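Local coordinates for uracil-DNA glycosylase (Sulfolobus tokodaii str. 7, PDB 4ZBX), which belongs to the uracil-DNA glycosylase superfamily, has an alpha/beta fold and carries an iron/sulfur cluster, at residues P44-D49 with K85-N90; I37-E42 with V119-H124. All coordinates share one frame; numbering follows the deposited sequence. Where two conformers were deposited one is given.

Interaction 1. Residues P44-D49 with K85-N90; sequences PGENED and KCRPPN. With SF4 (iron/sulfur cluster), chain B.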
ATOM      1  N   PRO A  44       0.895  -9.468   1.487  1.00 20.81           N
ATOM      2  CA  PRO A  44       2.285  -9.943   1.553  1.00 22.81           C
ATOM      3  C   PRO A  44       2.568 -11.105   0.610  1.00 21.56           C
ATOM      4  O   PRO A  44       1.703 -11.973   0.380  1.00 20.63           O
ATOM      5  CB  PRO A  44       2.433 -10.406   3.008  1.00 22.49           C
ATOM      6  CG  PRO A  44       1.398  -9.634   3.762  1.00 20.92           C
ATOM      7  CD  PRO A  44       0.244  -9.485   2.809  1.00 20.57           C
ATOM      8  N   GLY A  45       3.774 -11.107   0.052  1.00 19.12           N
ATOM      9  CA  GLY A  45       4.281 -12.283  -0.643  1.00 21.34           C
ATOM     10  C   GLY A  45       5.104 -13.158   0.282  1.00 24.05           C
ATOM     11  O   GLY A  45       5.051 -12.995   1.500  1.00 24.06           O
ATOM     12  N   GLU A  46       5.870 -14.091  -0.288  1.00 25.14           N
ATOM     13  CA  GLU A  46       6.586 -15.067   0.533  1.00 30.31           C
ATOM     14  C   GLU A  46       7.657 -14.424   1.405  1.00 25.18           C
ATOM     15  O   GLU A  46       7.782 -14.755   2.570  1.00 27.17           O
ATOM     16  CB  GLU A  46       7.220 -16.152  -0.345  1.00 38.19           C
ATOM     17  CG  GLU A  46       6.203 -17.108  -0.939  1.00 47.64           C
ATOM     18  CD  GLU A  46       6.838 -18.214  -1.763  1.00 60.31           C
ATOM     19  OE1 GLU A  46       8.085 -18.256  -1.847  1.00 62.20           O
ATOM     20  OE2 GLU A  46       6.082 -19.042  -2.317  1.00 65.61           O
ATOM     21  N   ASN A  47       8.441 -13.511   0.846  1.00 26.32           N
ATOM     22  CA  ASN A  47       9.505 -12.875   1.612  0.54 27.57           C
ATOM     23  C   ASN A  47       8.962 -11.950   2.692  1.00 24.49           C
ATOM     24  O   ASN A  47       9.532 -11.834   3.777  1.00 26.82           O
ATOM     25  CB  ASN A  47      10.435 -12.102   0.677  0.54 30.10           C
ATOM     26  CG  ASN A  47      11.197 -13.016  -0.265  0.54 34.69           C
ATOM     27  OD1 ASN A  47      11.020 -12.964  -1.481  0.54 33.38           O
ATOM     28  ND2 ASN A  47      12.047 -13.868   0.301  0.54 36.87           N
ATOM     29  N   GLU A  48       7.852 -11.286   2.384  1.00 22.83           N
ATOM     30  CA  GLU A  48       7.205 -10.401   3.344  1.00 18.37           C
ATOM     31  C   GLU A  48       6.721 -11.204   4.536  1.00 20.47           C
ATOM     32  O   GLU A  48       6.848 -10.799   5.680  1.00 20.36           O
ATOM     33  CB  GLU A  48       6.029  -9.676   2.689  1.00 18.29           C
ATOM     34  CG  GLU A  48       6.443  -8.573   1.744  1.00 21.00           C
ATOM     35  CD  GLU A  48       6.996  -9.073   0.418  1.00 24.30           C
ATOM     36  OE1 GLU A  48       6.613 -10.185  -0.044  1.00 23.42           O
ATOM     37  OE2 GLU A  48       7.814  -8.327  -0.181  1.00 29.55           O
ATOM     38  N   ASP A  49       6.133 -12.353   4.235  1.00 20.98           N
ATOM     39  CA  ASP A  49       5.682 -13.275   5.269  1.00 20.34           C
ATOM     40  C   ASP A  49       6.853 -13.746   6.130  1.00 22.53           C
ATOM     41  O   ASP A  49       6.763 -13.789   7.352  1.00 24.53           O
ATOM     42  CB  ASP A  49       4.970 -14.463   4.616  1.00 21.99           C
ATOM     43  CG  ASP A  49       4.640 -15.565   5.598  1.00 29.63           C
ATOM     44  OD1 ASP A  49       3.828 -15.330   6.507  1.00 25.42           O
ATOM     45  OD2 ASP A  49       5.192 -16.679   5.458  1.00 33.27           O
ATOM     46  N   LYS A  85      -2.990  -8.063   5.435  1.00 16.67           N
ATOM     47  CA  LYS A  85      -1.689  -8.076   6.104  1.00 15.90           C
ATOM     48  C   LYS A  85      -1.098  -9.465   6.353  1.00 18.03           C
ATOM     49  O   LYS A  85      -0.060  -9.605   7.006  1.00 17.40           O
ATOM     50  CB  LYS A  85      -1.805  -7.298   7.403  1.00 17.99           C
ATOM     51  CG  LYS A  85      -1.995  -5.797   7.089  1.00 19.61           C
ATOM     52  CD  LYS A  85      -2.532  -5.044   8.269  1.00 22.14           C
ATOM     53  CE  LYS A  85      -2.184  -3.554   8.170  1.00 20.51           C
ATOM     54  NZ  LYS A  85      -2.789  -2.834   6.984  1.00 16.64           N
ATOM     55  N   CYS A  86      -1.721 -10.491   5.790  1.00 18.80           N
ATOM     56  CA  CYS A  86      -1.165 -11.834   5.836  1.00 19.21           C
ATOM     57  C   CYS A  86      -1.152 -12.445   4.448  1.00 18.01           C
ATOM     58  O   CYS A  86      -2.007 -12.153   3.627  1.00 22.40           O
ATOM     59  CB  CYS A  86      -1.954 -12.732   6.786  1.00 20.61           C
ATOM     60  SG  CYS A  86      -1.772 -12.173   8.480  1.00 25.18           S
ATOM     61  N   ARG A  87      -0.163 -13.281   4.189  1.00 17.84           N
ATOM     62  CA  ARG A  87      -0.006 -13.878   2.872  1.00 18.62           C
ATOM     63  C   ARG A  87      -1.115 -14.895   2.580  1.00 24.01           C
ATOM     64  O   ARG A  87      -1.239 -15.874   3.296  1.00 24.19           O
ATOM     65  CB  ARG A  87       1.370 -14.533   2.781  1.00 20.88           C
ATOM     66  CG  ARG A  87       1.688 -15.198   1.457  1.00 23.98           C
ATOM     67  CD  ARG A  87       2.956 -16.038   1.582  1.00 34.35           C
ATOM     68  NE  ARG A  87       3.167 -16.846   0.386  1.00 43.54           N
ATOM     69  CZ  ARG A  87       3.242 -18.173   0.380  1.00 50.45           C
ATOM     70  NH1 ARG A  87       3.141 -18.858   1.513  1.00 52.17           N
ATOM     71  NH2 ARG A  87       3.429 -18.815  -0.762  1.00 56.24           N
ATOM     72  N   PRO A  88      -1.925 -14.670   1.525  1.00 22.17           N
ATOM     73  CA  PRO A  88      -2.955 -15.663   1.187  1.00 22.24           C
ATOM     74  C   PRO A  88      -2.299 -16.968   0.786  1.00 26.58           C
ATOM     75  O   PRO A  88      -1.175 -16.954   0.276  1.00 24.29           O
ATOM     76  CB  PRO A  88      -3.715 -14.999   0.018  1.00 22.29           C
ATOM     77  CG  PRO A  88      -3.458 -13.541   0.197  1.00 21.01           C
ATOM     78  CD  PRO A  88      -2.022 -13.483   0.665  1.00 22.83           C
ATOM     79  N   PRO A  89      -2.968 -18.095   1.062  1.00 29.85           N
ATOM     80  CA  PRO A  89      -2.413 -19.411   0.761  1.00 27.56           C
ATOM     81  C   PRO A  89      -2.098 -19.539  -0.716  1.00 28.48           C
ATOM     82  O   PRO A  89      -2.911 -19.130  -1.564  1.00 28.67           O
ATOM     83  CB  PRO A  89      -3.529 -20.370   1.179  1.00 29.33           C
ATOM     84  CG  PRO A  89      -4.761 -19.562   1.139  1.00 28.70           C
ATOM     85  CD  PRO A  89      -4.352 -18.178   1.550  1.00 26.20           C
ATOM     86  N   ASN A  90      -0.924 -20.091  -1.010  1.00 29.25           N
ATOM     87  CA  ASN A  90      -0.518 -20.372  -2.375  1.00 30.59           C
ATOM     88  C   ASN A  90      -0.504 -19.085  -3.202  1.00 29.10           C
ATOM     89  O   ASN A  90      -0.646 -19.138  -4.421  1.00 34.87           O
ATOM     90  CB  ASN A  90      -1.453 -21.413  -3.016  1.00 33.07           C
ATOM     91  CG  ASN A  90      -1.697 -22.619  -2.118  1.00 34.61           C
ATOM     92  OD1 ASN A  90      -0.756 -23.256  -1.664  1.00 35.24           O
ATOM     93  ND2 ASN A  90      -2.967 -22.925  -1.850  1.00 35.40           N
TER
HETATM   94 FE1  SF4 B 201      -6.796 -11.728   8.523  1.00 23.75          FE
HETATM   95 FE2  SF4 B 201      -5.997 -10.574  10.807  1.00 22.55          FE
HETATM   96 FE3  SF4 B 201      -4.147 -11.532   9.081  1.00 23.05          FE
HETATM   97 FE4  SF4 B 201      -5.565  -9.328   8.468  1.00 20.90          FE
HETATM   98  S1  SF4 B 201      -4.080  -9.511  10.143  1.00 20.39           S
HETATM   99  S2  SF4 B 201      -5.143 -11.061   7.083  1.00 22.15           S
HETATM  100  S3  SF4 B 201      -7.591  -9.827   9.411  1.00 23.57           S
HETATM  101  S4  SF4 B 201      -5.720 -12.750  10.236  1.00 24.97           S
HETATM  102  O   HOH W   1       2.068 -13.177   6.088  1.00 23.77           O
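Arg-87 runs its side chain along the turn that leads from Pro-44 into helix 46-51. CB starts beside the carbonyl of Pro-44 and the CB of Asp-49, and CG lies 3.4 Å from Pro-44 O. With CG anti to the backbone N (chi1 -180°) and the chain extended as far as NE, CD reaches the backbone of Gly-45, the N-cap residue, 3.7 Å from Gly-45 O. The guanidinium passes Glu-46, whose CG lies over one of its faces, 3.3 Å from Arg-87 NE. At the tip, Arg-87 NH2 forms a salt bridge of 3.1 Å with Glu-46 OE2, the carboxylate plane standing 84° from the guanidinium, while NE turns to Asn-91 OD1. At the arginine's backbone end, a water accepts from Arg-87 N (2.9 Å) and donates to Asp-49 OD1, which also takes the N-H of Thr-24. The ring of Pro-44 packs on the next peptides back, its CD 3.6 Å from Cys-86 O. Cys-86 faces the other way and binds the iron/sulfur cluster, SG to FE3 2.5 Å. Aliphatic carbons thus lie against peptide carbonyls, and the ion pair, one bridge to an exposed glutamate, is probably more yielding than the water-bridged backbone.

Interaction 2. Residues I37-E42 with V119-H124; sequences IMFVGE and VTLGRH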
ATOM      1  N   ILE A  37       3.756  10.617   2.372  1.00 15.93           N
ATOM      2  CA  ILE A  37       3.421   9.607   1.369  1.00 12.93           C
ATOM      3  C   ILE A  37       3.244   8.244   2.009  1.00 16.34           C
ATOM      4  O   ILE A  37       4.137   7.732   2.703  1.00 17.06           O
ATOM      5  CB  ILE A  37       4.480   9.508   0.266  1.00 16.77           C
ATOM      6  CG1 ILE A  37       4.750  10.898  -0.332  1.00 18.87           C
ATOM      7  CG2 ILE A  37       3.994   8.559  -0.822  1.00 19.86           C
ATOM      8  CD1 ILE A  37       5.847  10.929  -1.387  1.00 22.09           C
ATOM      9  N   MET A  38       2.092   7.656   1.739  0.64 14.34           N
ATOM     10  CA  MET A  38       1.735   6.341   2.241  0.64 15.34           C
ATOM     11  C   MET A  38       1.556   5.399   1.060  0.64 15.29           C
ATOM     12  O   MET A  38       0.768   5.699   0.153  0.64 15.39           O
ATOM     13  CB  MET A  38       0.454   6.460   3.063  0.64 16.61           C
ATOM     14  CG  MET A  38       0.024   5.216   3.758  0.64 20.40           C
ATOM     15  SD  MET A  38      -1.349   5.619   4.849  0.64 18.88           S
ATOM     16  CE  MET A  38      -1.619   4.029   5.591  0.64 16.98           C
ATOM     17  N   PHE A  39       2.277   4.270   1.062  1.00 14.39           N
ATOM     18  CA  PHE A  39       2.172   3.268  -0.006  1.00 13.64           C
ATOM     19  C   PHE A  39       1.337   2.099   0.481  1.00 14.17           C
ATOM     20  O   PHE A  39       1.579   1.581   1.562  1.00 16.38           O
ATOM     21  CB  PHE A  39       3.564   2.759  -0.433  1.00 14.74           C
ATOM     22  CG  PHE A  39       4.422   3.824  -1.054  1.00 14.54           C
ATOM     23  CD1 PHE A  39       4.440   3.988  -2.432  1.00 17.52           C
ATOM     24  CD2 PHE A  39       5.157   4.691  -0.258  1.00 17.14           C
ATOM     25  CE1 PHE A  39       5.205   4.986  -3.015  1.00 18.29           C
ATOM     26  CE2 PHE A  39       5.935   5.700  -0.829  1.00 17.65           C
ATOM     27  CZ  PHE A  39       5.957   5.843  -2.211  1.00 18.34           C
ATOM     28  N   VAL A  40       0.369   1.685  -0.328  1.00 12.82           N
ATOM     29  CA  VAL A  40      -0.485   0.545   0.038  1.00 13.99           C
ATOM     30  C   VAL A  40      -0.434  -0.511  -1.049  1.00 15.20           C
ATOM     31  O   VAL A  40      -0.883  -0.283  -2.170  1.00 17.18           O
ATOM     32  CB  VAL A  40      -1.971   0.996   0.281  1.00 15.63           C
ATOM     33  CG1 VAL A  40      -2.821  -0.174   0.768  1.00 16.31           C
ATOM     34  CG2 VAL A  40      -2.027   2.150   1.302  1.00 15.59           C
ATOM     35  N   GLY A  41       0.137  -1.671  -0.719  1.00 16.55           N
ATOM     36  CA  GLY A  41       0.170  -2.798  -1.628  1.00 18.13           C
ATOM     37  C   GLY A  41      -1.007  -3.735  -1.416  1.00 17.69           C
ATOM     38  O   GLY A  41      -1.952  -3.419  -0.695  1.00 17.56           O
ATOM     39  N   GLU A  42      -0.955  -4.902  -2.054  1.00 18.66           N
ATOM     40  CA  GLU A  42      -2.058  -5.856  -2.035  1.00 23.70           C
ATOM     41  C   GLU A  42      -2.103  -6.786  -0.804  1.00 30.16           C
ATOM     42  O   GLU A  42      -2.873  -6.601   0.150  1.00 28.26           O
ATOM     43  CB  GLU A  42      -1.974  -6.712  -3.307  1.00 27.91           C
ATOM     44  CG  GLU A  42      -1.576  -5.896  -4.551  1.00 32.80           C
ATOM     45  CD  GLU A  42      -2.760  -5.165  -5.165  1.00 34.43           C
ATOM     46  OE1 GLU A  42      -3.423  -5.753  -6.057  1.00 37.69           O
ATOM     47  OE2 GLU A  42      -3.037  -4.018  -4.748  1.00 26.01           O
ATOM     48  N   VAL A 119      -0.391   6.266  -2.328  1.00 13.69           N
ATOM     49  CA  VAL A 119      -0.078   5.585  -3.569  1.00 12.85           C
ATOM     50  C   VAL A 119      -0.580   4.153  -3.469  1.00 14.62           C
ATOM     51  O   VAL A 119      -0.146   3.403  -2.587  1.00 15.38           O
ATOM     52  CB  VAL A 119       1.432   5.580  -3.840  1.00 15.45           C
ATOM     53  CG1 VAL A 119       1.733   4.825  -5.120  1.00 15.36           C
ATOM     54  CG2 VAL A 119       1.945   7.020  -3.926  1.00 16.25           C
ATOM     55  N   THR A 120      -1.509   3.790  -4.334  1.00 15.11           N
ATOM     56  CA  THR A 120      -2.061   2.444  -4.278  1.00 18.58           C
ATOM     57  C   THR A 120      -1.406   1.627  -5.375  1.00 19.72           C
ATOM     58  O   THR A 120      -1.551   1.902  -6.564  1.00 22.08           O
ATOM     59  CB  THR A 120      -3.609   2.417  -4.407  1.00 18.19           C
ATOM     60  OG1 THR A 120      -4.048   3.104  -5.593  1.00 18.29           O
ATOM     61  CG2 THR A 120      -4.250   3.085  -3.188  1.00 20.02           C
ATOM     62  N   LEU A 121      -0.682   0.607  -4.941  1.00 15.01           N
ATOM     63  CA  LEU A 121       0.156  -0.202  -5.803  1.00 15.73           C
ATOM     64  C   LEU A 121      -0.593  -1.459  -6.199  1.00 18.85           C
ATOM     65  O   LEU A 121      -0.583  -2.438  -5.466  1.00 20.73           O
ATOM     66  CB  LEU A 121       1.456  -0.571  -5.065  1.00 15.37           C
ATOM     67  CG  LEU A 121       2.342   0.596  -4.608  1.00 14.91           C
ATOM     68  CD1 LEU A 121       3.403   0.087  -3.613  1.00 19.22           C
ATOM     69  CD2 LEU A 121       3.013   1.283  -5.778  1.00 18.98           C
ATOM     70  N   GLY A 122      -1.243  -1.439  -7.352  1.00 18.88           N
ATOM     71  CA  GLY A 122      -1.962  -2.614  -7.820  1.00 21.94           C
ATOM     72  C   GLY A 122      -3.470  -2.500  -7.725  1.00 23.25           C
ATOM     73  O   GLY A 122      -4.002  -1.580  -7.114  1.00 21.22           O
ATOM     74  N   ARG A 123      -4.169  -3.458  -8.327  1.00 26.53           N
ATOM     75  CA  ARG A 123      -5.614  -3.338  -8.481  1.00 22.16           C
ATOM     76  C   ARG A 123      -6.404  -3.533  -7.195  1.00 24.06           C
ATOM     77  O   ARG A 123      -7.459  -2.930  -7.034  1.00 26.73           O
ATOM     78  CB  ARG A 123      -6.108  -4.328  -9.535  1.00 29.13           C
ATOM     79  CG  ARG A 123      -5.882  -5.775  -9.179  1.00 27.01           C
ATOM     80  CD  ARG A 123      -6.315  -6.641 -10.348  1.00 32.65           C
ATOM     81  NE  ARG A 123      -6.293  -8.059 -10.028  1.00 34.53           N
ATOM     82  CZ  ARG A 123      -7.380  -8.793  -9.804  1.00 41.34           C
ATOM     83  NH1 ARG A 123      -8.588  -8.240  -9.861  1.00 46.05           N
ATOM     84  NH2 ARG A 123      -7.256 -10.083  -9.525  1.00 40.09           N
ATOM     85  N   HIS A 124      -5.919  -4.372  -6.277  1.00 23.70           N
ATOM     86  CA  HIS A 124      -6.678  -4.640  -5.055  1.00 25.04           C
ATOM     87  C   HIS A 124      -6.685  -3.461  -4.089  1.00 24.23           C
ATOM     88  O   HIS A 124      -7.735  -3.088  -3.557  1.00 24.02           O
ATOM     89  CB  HIS A 124      -6.134  -5.882  -4.335  1.00 25.83           C
ATOM     90  CG  HIS A 124      -6.371  -7.155  -5.084  1.00 30.88           C
ATOM     91  ND1 HIS A 124      -7.628  -7.692  -5.255  1.00 29.97           N
ATOM     92  CD2 HIS A 124      -5.515  -7.985  -5.724  1.00 35.71           C
ATOM     93  CE1 HIS A 124      -7.535  -8.806  -5.963  1.00 32.59           C
ATOM     94  NE2 HIS A 124      -6.265  -9.005  -6.262  1.00 33.99           N
TER
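The imidazole of His-124 meets Glu-42 at its edge: Glu-42 OE1 lies near the ring plane, 3.1 Å from His-124 CD2, with the carboxylate turned 43° from the ring. Arg-123 CG lies over one face of the imidazole, off toward its rim, and His-124 NE2 sits likewise off-centre above a face of the Arg-123 guanidinium while bonding to Asp-93. The ring of Phe-39 lies alongside Val-119 and is approached obliquely, CD1 being 3.7 Å from Val-119 CB; Leu-121 CD1 comes up near Phe-39 CB. Helix 58-71 packs on this side of the sheet through Leu-71, Ile-67 and Leu-63. Beneath these side chains, strands 37-41 and 117-121 run parallel as neighbours in the central sheet of an alpha/beta fold. Val-119 N donates to Met-38 O (2.8 Å), Val-119 O takes the N-H of Val-40, and Leu-121 N donates to Val-40 O (2.9 Å). Val-40 points to the other side, where Leu-106 of helix 96-113 touches it. Past the strand ends, Glu-42 bends at chi2 (-82°) to bring its carboxylate to the start of helix 123-133. His-124 N donates to Glu-42 OE1 on the syn side at 2.9 Å, and Ser-125 N donates to OE2, so both oxygens take N-H groups from the helix's first turn. Arg-123 N bonds instead to a sulfonate oxygen of the bound MES, probably from the crystallisation liquor.

Interaction 2 lies at the heart of the chain, its centre about 3 Å from the chain's, whereas interaction 1 sits about 14 Å out, largely buried but with Glu-46 exposed to solvent. Their first segments, 37-42 and 44-49, are neighbours in sequence, strand 37-41 leading to helix 46-51, and interaction 1 is nested within the loop that interaction 2 closes; the contact centres are about 15 Å apart. Backbone hydrogen bonds and apolar side chains join the two strands of interaction 2, while interaction 1 pairs a helix start with an irregular loop through an ion pair, water and proline packing. A glutamate works in both: towards a guanidinium in one, towards main-chain N-H groups in the other.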